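Local coordinates for protein probable aspartate aminotransferase 2 (Methanococcus jannaschii, PDB 2Z61) that transfers the amino group of alanine to a furancarboxaldehyde phosphate, using pyridoxal phosphate, to make the furan precursor of methanofuran, at residues 93-107 with 244-256. Numbering follows the deposited sequence.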
ATOM      1  N   ILE A  93      11.001  -9.571  -0.743  1.00 28.90           N
ATOM      2  CA  ILE A  93      10.276  -8.664   0.139  1.00 28.14           C
ATOM      3  C   ILE A  93       8.781  -8.876  -0.058  1.00 23.49           C
ATOM      4  O   ILE A  93       8.293  -8.958  -1.190  1.00 23.23           O
ATOM      5  CB  ILE A  93      10.594  -7.185  -0.123  1.00 27.08           C
ATOM      6  CG1 ILE A  93      12.045  -6.885   0.244  1.00 34.18           C
ATOM      7  CG2 ILE A  93       9.689  -6.309   0.729  1.00 27.41           C
ATOM      8  CD1 ILE A  93      12.372  -5.398   0.254  1.00 38.51           C
ATOM      9  N   ILE A  94       8.057  -8.990   1.052  1.00 19.38           N
ATOM     10  CA  ILE A  94       6.612  -9.182   0.999  1.00 19.46           C
ATOM     11  C   ILE A  94       5.975  -7.787   0.933  1.00 18.49           C
ATOM     12  O   ILE A  94       6.180  -6.957   1.821  1.00 18.05           O
ATOM     13  CB  ILE A  94       6.103  -9.921   2.261  1.00 19.58           C
ATOM     14  CG1 ILE A  94       6.884 -11.223   2.460  1.00 16.88           C
ATOM     15  CG2 ILE A  94       4.622 -10.215   2.130  1.00 18.84           C
ATOM     16  CD1 ILE A  94       6.942 -12.137   1.229  1.00 16.26           C
ATOM     17  N   THR A  95       5.212  -7.531  -0.121  1.00 18.13           N
ATOM     18  CA  THR A  95       4.580  -6.221  -0.309  1.00 19.26           C
ATOM     19  C   THR A  95       3.070  -6.284  -0.089  1.00 18.28           C
ATOM     20  O   THR A  95       2.493  -7.364   0.046  1.00 18.64           O
ATOM     21  CB  THR A  95       4.827  -5.683  -1.744  1.00 20.28           C
ATOM     22  OG1 THR A  95       4.381  -6.653  -2.704  1.00 21.51           O
ATOM     23  CG2 THR A  95       6.298  -5.418  -1.975  1.00 21.02           C
ATOM     24  N   GLY A  96       2.433  -5.120  -0.069  1.00 20.43           N
ATOM     25  CA  GLY A  96       0.991  -5.074   0.110  1.00 21.59           C
ATOM     26  C   GLY A  96       0.333  -5.185  -1.246  1.00 23.95           C
ATOM     27  O   GLY A  96      -0.297  -4.245  -1.721  1.00 27.83           O
ATOM     28  N   GLY A  97       0.486  -6.346  -1.876  1.00 24.25           N
ATOM     29  CA  GLY A  97      -0.068  -6.553  -3.199  1.00 23.18           C
ATOM     30  C   GLY A  97       1.007  -6.409  -4.265  1.00 25.84           C
ATOM     31  O   GLY A  97       2.099  -5.901  -4.000  1.00 23.04           O
ATOM     32  N   SER A  98       0.674  -6.843  -5.478  1.00 27.21           N
ATOM     33  CA  SER A  98       1.557  -6.803  -6.648  1.00 27.40           C
ATOM     34  C   SER A  98       1.697  -5.390  -7.232  1.00 25.15           C
ATOM     35  O   SER A  98       2.741  -5.033  -7.779  1.00 24.33           O
ATOM     36  CB  SER A  98       1.006  -7.772  -7.706  1.00 24.49           C
ATOM     37  OG  SER A  98       1.783  -7.767  -8.884  1.00 39.43           O
ATOM     38  N   SER A  99       0.642  -4.591  -7.111  1.00 23.01           N
ATOM     39  CA  SER A  99       0.653  -3.221  -7.617  1.00 23.74           C
ATOM     40  C   SER A  99       1.698  -2.362  -6.906  1.00 23.63           C
ATOM     41  O   SER A  99       2.453  -1.642  -7.558  1.00 22.26           O
ATOM     42  CB  SER A  99      -0.732  -2.589  -7.462  1.00 24.53           C
ATOM     43  OG  SER A  99      -1.661  -3.234  -8.316  1.00 28.53           O
ATOM     44  N   LEU A 100       1.740  -2.429  -5.575  1.00 18.54           N
ATOM     45  CA  LEU A 100       2.730  -1.657  -4.837  1.00 22.69           C
ATOM     46  C   LEU A 100       4.125  -2.165  -5.164  1.00 20.47           C
ATOM     47  O   LEU A 100       5.054  -1.380  -5.288  1.00 18.16           O
ATOM     48  CB  LEU A 100       2.511  -1.752  -3.320  1.00 20.60           C
ATOM     49  CG  LEU A 100       1.857  -0.544  -2.644  1.00 25.89           C
ATOM     50  CD1 LEU A 100       2.013  -0.666  -1.128  1.00 24.73           C
ATOM     51  CD2 LEU A 100       2.515   0.744  -3.143  1.00 23.06           C
ATOM     52  N   GLY A 101       4.263  -3.481  -5.292  1.00 20.88           N
ATOM     53  CA  GLY A 101       5.560  -4.053  -5.610  1.00 23.83           C
ATOM     54  C   GLY A 101       6.118  -3.449  -6.886  1.00 24.14           C
ATOM     55  O   GLY A 101       7.251  -2.966  -6.917  1.00 27.17           O
ATOM     56  N   LEU A 102       5.312  -3.473  -7.943  1.00 23.34           N
ATOM     57  CA  LEU A 102       5.719  -2.910  -9.220  1.00 25.41           C
ATOM     58  C   LEU A 102       6.105  -1.437  -9.045  1.00 25.40           C
ATOM     59  O   LEU A 102       7.167  -1.008  -9.493  1.00 22.70           O
ATOM     60  CB  LEU A 102       4.577  -3.031 -10.232  1.00 28.51           C
ATOM     61  CG  LEU A 102       4.847  -2.469 -11.634  1.00 35.54           C
ATOM     62  CD1 LEU A 102       5.850  -3.345 -12.371  1.00 35.80           C
ATOM     63  CD2 LEU A 102       3.543  -2.397 -12.405  1.00 37.64           C
ATOM     64  N   PHE A 103       5.247  -0.667  -8.385  1.00 23.45           N
ATOM     65  CA  PHE A 103       5.545   0.747  -8.186  1.00 23.63           C
ATOM     66  C   PHE A 103       6.899   0.960  -7.511  1.00 24.58           C
ATOM     67  O   PHE A 103       7.682   1.805  -7.929  1.00 25.17           O
ATOM     68  CB  PHE A 103       4.459   1.426  -7.357  1.00 27.00           C
ATOM     69  CG  PHE A 103       4.689   2.896  -7.184  1.00 29.20           C
ATOM     70  CD1 PHE A 103       4.412   3.778  -8.224  1.00 30.24           C
ATOM     71  CD2 PHE A 103       5.241   3.394  -6.011  1.00 29.99           C
ATOM     72  CE1 PHE A 103       4.688   5.135  -8.094  1.00 32.89           C
ATOM     73  CE2 PHE A 103       5.518   4.751  -5.875  1.00 30.42           C
ATOM     74  CZ  PHE A 103       5.241   5.617  -6.917  1.00 30.41           C
ATOM     75  N   PHE A 104       7.165   0.193  -6.455  1.00 22.56           N
ATOM     76  CA  PHE A 104       8.427   0.298  -5.737  1.00 26.08           C
ATOM     77  C   PHE A 104       9.609  -0.081  -6.632  1.00 26.59           C
ATOM     78  O   PHE A 104      10.685   0.514  -6.534  1.00 26.89           O
ATOM     79  CB  PHE A 104       8.408  -0.611  -4.503  1.00 25.96           C
ATOM     80  CG  PHE A 104       7.500  -0.137  -3.398  1.00 27.99           C
ATOM     81  CD1 PHE A 104       7.236  -0.959  -2.301  1.00 26.90           C
ATOM     82  CD2 PHE A 104       6.931   1.132  -3.432  1.00 25.86           C
ATOM     83  CE1 PHE A 104       6.421  -0.521  -1.250  1.00 25.75           C
ATOM     84  CE2 PHE A 104       6.117   1.579  -2.389  1.00 31.33           C
ATOM     85  CZ  PHE A 104       5.861   0.748  -1.295  1.00 26.13           C
ATOM     86  N   ALA A 105       9.405  -1.076  -7.499  1.00 25.64           N
ATOM     87  CA  ALA A 105      10.457  -1.529  -8.413  1.00 25.93           C
ATOM     88  C   ALA A 105      10.864  -0.397  -9.352  1.00 25.73           C
ATOM     89  O   ALA A 105      12.049  -0.072  -9.465  1.00 26.84           O
ATOM     90  CB  ALA A 105       9.972  -2.737  -9.220  1.00 23.18           C
ATOM     91  N   LEU A 106       9.875   0.194 -10.021  1.00 24.98           N
ATOM     92  CA  LEU A 106      10.123   1.307 -10.939  1.00 25.50           C
ATOM     93  C   LEU A 106      10.790   2.484 -10.214  1.00 27.19           C
ATOM     94  O   LEU A 106      11.734   3.086 -10.735  1.00 27.18           O
ATOM     95  CB  LEU A 106       8.806   1.765 -11.588  1.00 23.18           C
ATOM     96  CG  LEU A 106       8.214   0.882 -12.698  1.00 29.58           C
ATOM     97  CD1 LEU A 106       6.789   1.317 -13.015  1.00 27.76           C
ATOM     98  CD2 LEU A 106       9.086   0.960 -13.954  1.00 29.29           C
ATOM     99  N   SER A 107      10.316   2.794  -9.005  1.00 26.20           N
ATOM    100  CA  SER A 107      10.875   3.908  -8.231  1.00 26.70           C
ATOM    101  C   SER A 107      12.365   3.797  -7.952  1.00 29.01           C
ATOM    102  O   SER A 107      13.088   4.792  -7.992  1.00 32.48           O
ATOM    103  CB  SER A 107      10.158   4.050  -6.881  1.00 26.54           C
ATOM    104  OG  SER A 107       8.782   4.345  -7.041  1.00 26.74           O
ATOM    105  N   ILE A 244      14.226  -1.089  -2.215  1.00 25.70           N
ATOM    106  CA  ILE A 244      12.788  -1.285  -2.113  1.00 24.77           C
ATOM    107  C   ILE A 244      12.374  -1.350  -0.647  1.00 25.76           C
ATOM    108  O   ILE A 244      11.275  -0.939  -0.293  1.00 27.14           O
ATOM    109  CB  ILE A 244      12.350  -2.569  -2.880  1.00 26.87           C
ATOM    110  CG1 ILE A 244      12.496  -2.323  -4.388  1.00 25.11           C
ATOM    111  CG2 ILE A 244      10.908  -2.937  -2.542  1.00 24.21           C
ATOM    112  CD1 ILE A 244      12.008  -3.445  -5.261  1.00 25.45           C
ATOM    113  N   LEU A 245      13.262  -1.845   0.210  1.00 24.68           N
ATOM    114  CA  LEU A 245      12.979  -1.933   1.637  1.00 28.65           C
ATOM    115  C   LEU A 245      12.781  -0.542   2.247  1.00 30.34           C
ATOM    116  O   LEU A 245      11.869  -0.332   3.048  1.00 30.57           O
ATOM    117  CB  LEU A 245      14.115  -2.652   2.369  1.00 29.55           C
ATOM    118  CG  LEU A 245      13.946  -2.851   3.881  1.00 31.40           C
ATOM    119  CD1 LEU A 245      12.580  -3.468   4.184  1.00 29.08           C
ATOM    120  CD2 LEU A 245      15.058  -3.754   4.397  1.00 33.49           C
ATOM    121  N   LYS A 246      13.643   0.399   1.872  1.00 30.62           N
ATOM    122  CA  LYS A 246      13.546   1.767   2.363  1.00 31.72           C
ATOM    123  C   LYS A 246      12.207   2.364   1.964  1.00 30.45           C
ATOM    124  O   LYS A 246      11.560   3.041   2.767  1.00 30.42           O
ATOM    125  CB  LYS A 246      14.687   2.614   1.799  1.00 34.65           C
ATOM    126  CG  LYS A 246      16.070   2.097   2.175  1.00 39.51           C
ATOM    127  CD  LYS A 246      17.159   2.691   1.293  1.00 46.00           C
ATOM    128  CE  LYS A 246      17.157   4.208   1.350  1.00 49.85           C
ATOM    129  NZ  LYS A 246      17.557   4.708   2.694  1.00 55.33           N
ATOM    130  N   LEU A 247      11.789   2.113   0.726  1.00 29.29           N
ATOM    131  CA  LEU A 247      10.510   2.622   0.251  1.00 28.79           C
ATOM    132  C   LEU A 247       9.379   1.991   1.064  1.00 29.89           C
ATOM    133  O   LEU A 247       8.439   2.673   1.480  1.00 29.16           O
ATOM    134  CB  LEU A 247      10.322   2.293  -1.232  1.00 29.21           C
ATOM    135  CG  LEU A 247      11.200   3.059  -2.222  1.00 34.14           C
ATOM    136  CD1 LEU A 247      11.069   2.441  -3.595  1.00 33.89           C
ATOM    137  CD2 LEU A 247      10.790   4.528  -2.255  1.00 37.58           C
ATOM    138  N   GLN A 248       9.478   0.682   1.286  1.00 29.64           N
ATOM    139  CA  GLN A 248       8.474  -0.057   2.045  1.00 27.83           C
ATOM    140  C   GLN A 248       8.380   0.405   3.500  1.00 26.95           C
ATOM    141  O   GLN A 248       7.282   0.558   4.033  1.00 23.77           O
ATOM    142  CB  GLN A 248       8.776  -1.559   2.000  1.00 26.99           C
ATOM    143  CG  GLN A 248       7.927  -2.399   2.956  1.00 27.83           C
ATOM    144  CD  GLN A 248       6.941  -3.303   2.231  1.00 25.80           C
ATOM    145  OE1 GLN A 248       6.190  -2.858   1.373  1.00 25.43           O
ATOM    146  NE2 GLN A 248       6.940  -4.579   2.585  1.00 28.35           N
ATOM    147  N   GLN A 249       9.524   0.629   4.140  1.00 26.19           N
ATOM    148  CA  GLN A 249       9.542   1.070   5.533  1.00 29.19           C
ATOM    149  C   GLN A 249       8.888   2.436   5.721  1.00 31.50           C
ATOM    150  O   GLN A 249       8.315   2.718   6.775  1.00 33.24           O
ATOM    151  CB  GLN A 249      10.976   1.133   6.061  1.00 31.27           C
ATOM    152  CG  GLN A 249      11.721  -0.179   6.009  1.00 36.45           C
ATOM    153  CD  GLN A 249      13.185  -0.022   6.368  1.00 38.11           C
ATOM    154  OE1 GLN A 249      13.919   0.707   5.705  1.00 43.57           O
ATOM    155  NE2 GLN A 249      13.616  -0.711   7.420  1.00 40.87           N
ATOM    156  N   ASN A 250       8.969   3.280   4.702  1.00 31.05           N
ATOM    157  CA  ASN A 250       8.388   4.615   4.788  1.00 32.78           C
ATOM    158  C   ASN A 250       6.921   4.683   4.373  1.00 32.62           C
ATOM    159  O   ASN A 250       6.084   5.190   5.124  1.00 30.94           O
ATOM    160  CB  ASN A 250       9.201   5.603   3.935  1.00 31.92           C
ATOM    161  CG  ASN A 250      10.487   6.056   4.622  1.00 36.07           C
ATOM    162  OD1 ASN A 250      10.509   7.078   5.312  1.00 34.47           O
ATOM    163  ND2 ASN A 250      11.559   5.291   4.442  1.00 34.28           N
ATOM    164  N   LEU A 251       6.618   4.152   3.191  1.00 30.53           N
ATOM    165  CA  LEU A 251       5.274   4.204   2.625  1.00 31.76           C
ATOM    166  C   LEU A 251       4.222   3.193   3.067  1.00 30.34           C
ATOM    167  O   LEU A 251       3.025   3.474   2.968  1.00 29.97           O
ATOM    168  CB  LEU A 251       5.361   4.137   1.094  1.00 33.62           C
ATOM    169  CG  LEU A 251       6.058   5.257   0.317  1.00 38.46           C
ATOM    170  CD1 LEU A 251       5.367   6.559   0.616  1.00 41.10           C
ATOM    171  CD2 LEU A 251       7.529   5.346   0.685  1.00 42.08           C
ATOM    172  N   PHE A 252       4.635   2.027   3.554  1.00 28.69           N
ATOM    173  CA  PHE A 252       3.653   1.010   3.912  1.00 26.70           C
ATOM    174  C   PHE A 252       3.901   0.280   5.238  1.00 27.47           C
ATOM    175  O   PHE A 252       2.959  -0.203   5.872  1.00 25.97           O
ATOM    176  CB  PHE A 252       3.582  -0.003   2.761  1.00 27.50           C
ATOM    177  CG  PHE A 252       2.334  -0.826   2.752  1.00 26.98           C
ATOM    178  CD1 PHE A 252       1.090  -0.220   2.628  1.00 28.21           C
ATOM    179  CD2 PHE A 252       2.397  -2.203   2.895  1.00 29.13           C
ATOM    180  CE1 PHE A 252      -0.071  -0.976   2.653  1.00 30.53           C
ATOM    181  CE2 PHE A 252       1.235  -2.971   2.921  1.00 26.97           C
ATOM    182  CZ  PHE A 252       0.002  -2.358   2.803  1.00 25.78           C
ATOM    183  N   ILE A 253       5.165   0.207   5.647  1.00 27.08           N
ATOM    184  CA  ILE A 253       5.579  -0.472   6.876  1.00 27.04           C
ATOM    185  C   ILE A 253       5.699  -1.987   6.659  1.00 28.55           C
ATOM    186  O   ILE A 253       6.791  -2.536   6.754  1.00 31.69           O
ATOM    187  CB  ILE A 253       4.611  -0.211   8.051  1.00 29.91           C
ATOM    188  CG1 ILE A 253       4.343   1.294   8.205  1.00 29.51           C
ATOM    189  CG2 ILE A 253       5.210  -0.770   9.334  1.00 27.36           C
ATOM    190  CD1 ILE A 253       5.553   2.112   8.572  1.00 34.75           C
ATOM    191  N   SER A 254       4.587  -2.665   6.370  1.00 26.05           N
ATOM    192  CA  SER A 254       4.622  -4.114   6.132  1.00 23.77           C
ATOM    193  C   SER A 254       3.276  -4.657   5.646  1.00 24.98           C
ATOM    194  O   SER A 254       2.227  -4.100   5.963  1.00 20.91           O
ATOM    195  CB  SER A 254       5.056  -4.862   7.402  1.00 28.03           C
ATOM    196  OG  SER A 254       4.147  -4.683   8.481  1.00 29.39           O
ATOM    197  N   ALA A 255       3.308  -5.736   4.866  1.00 21.39           N
ATOM    198  CA  ALA A 255       2.090  -6.335   4.339  1.00 22.59           C
ATOM    199  C   ALA A 255       1.177  -6.750   5.490  1.00 19.92           C
ATOM    200  O   ALA A 255       1.642  -7.037   6.591  1.00 20.31           O
ATOM    201  CB  ALA A 255       2.423  -7.552   3.479  1.00 21.33           C
ATOM    202  N   PRO A 256      -0.140  -6.790   5.250  1.00 21.86           N
ATOM    203  CA  PRO A 256      -1.051  -7.177   6.332  1.00 21.22           C
ATOM    204  C   PRO A 256      -0.637  -8.474   7.037  1.00 20.64           C
ATOM    205  O   PRO A 256      -0.406  -9.516   6.416  1.00 18.12           O
ATOM    206  CB  PRO A 256      -2.422  -7.246   5.642  1.00 22.37           C
ATOM    207  CG  PRO A 256      -2.108  -7.286   4.173  1.00 23.54           C
ATOM    208  CD  PRO A 256      -0.874  -6.465   4.018  1.00 23.72           C
TER
HETATM  209  O   HOH W   1       6.161  -6.642   4.440  1.00 25.31           O
HETATM  210  O   HOH W   2       4.439  -2.676  -0.499  1.00 55.85           O
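F104 drives its ring from helix 98-107 into a hole on helix 244-251 formed by I244, L247, Q248 and L251, a knobs-into-holes contact where the two axes pass 9.6 Å apart at 125°. L247 CB lies over one face of the ring, 4.3 Å from its centroid, and Q248 OE1 meets the edge in plane, 3.5 Å from F104 CE1. Beside this tight core, I93 CD1 rests on the helix backbone, 3.7 Å from L245 N.

Q248 leaves its helix with CG anti to the backbone N (chi1 170°) and then bends at chi2, which turns the amide back toward the strand. There NE2 donates to I94 O at 2.6 Å, a short but bent bond (139° at the hydrogen) with the acceptor near the amide plane, and it also bonds S65 O. The looser side is buried too, but bridged by water: one water donates to Q248 OE1 and accepts from G96 N, while another donates to I94 O and accepts from A255 N. Replacing Q248 by alanine is likely to leave I94 O without its side-chain donor and the water on OE1 without that acceptor. Past the waters, L100 CD1 sits over the F252 ring, which meets F252 of the second subunit.

Just beyond G96, S98 N and S99 N hydrogen-bond the cofactor phosphate on modified residue 222; helix 244-251 packs against the strand and helix flanking this phosphate-binding turn, as in fold-type I aminotransferases.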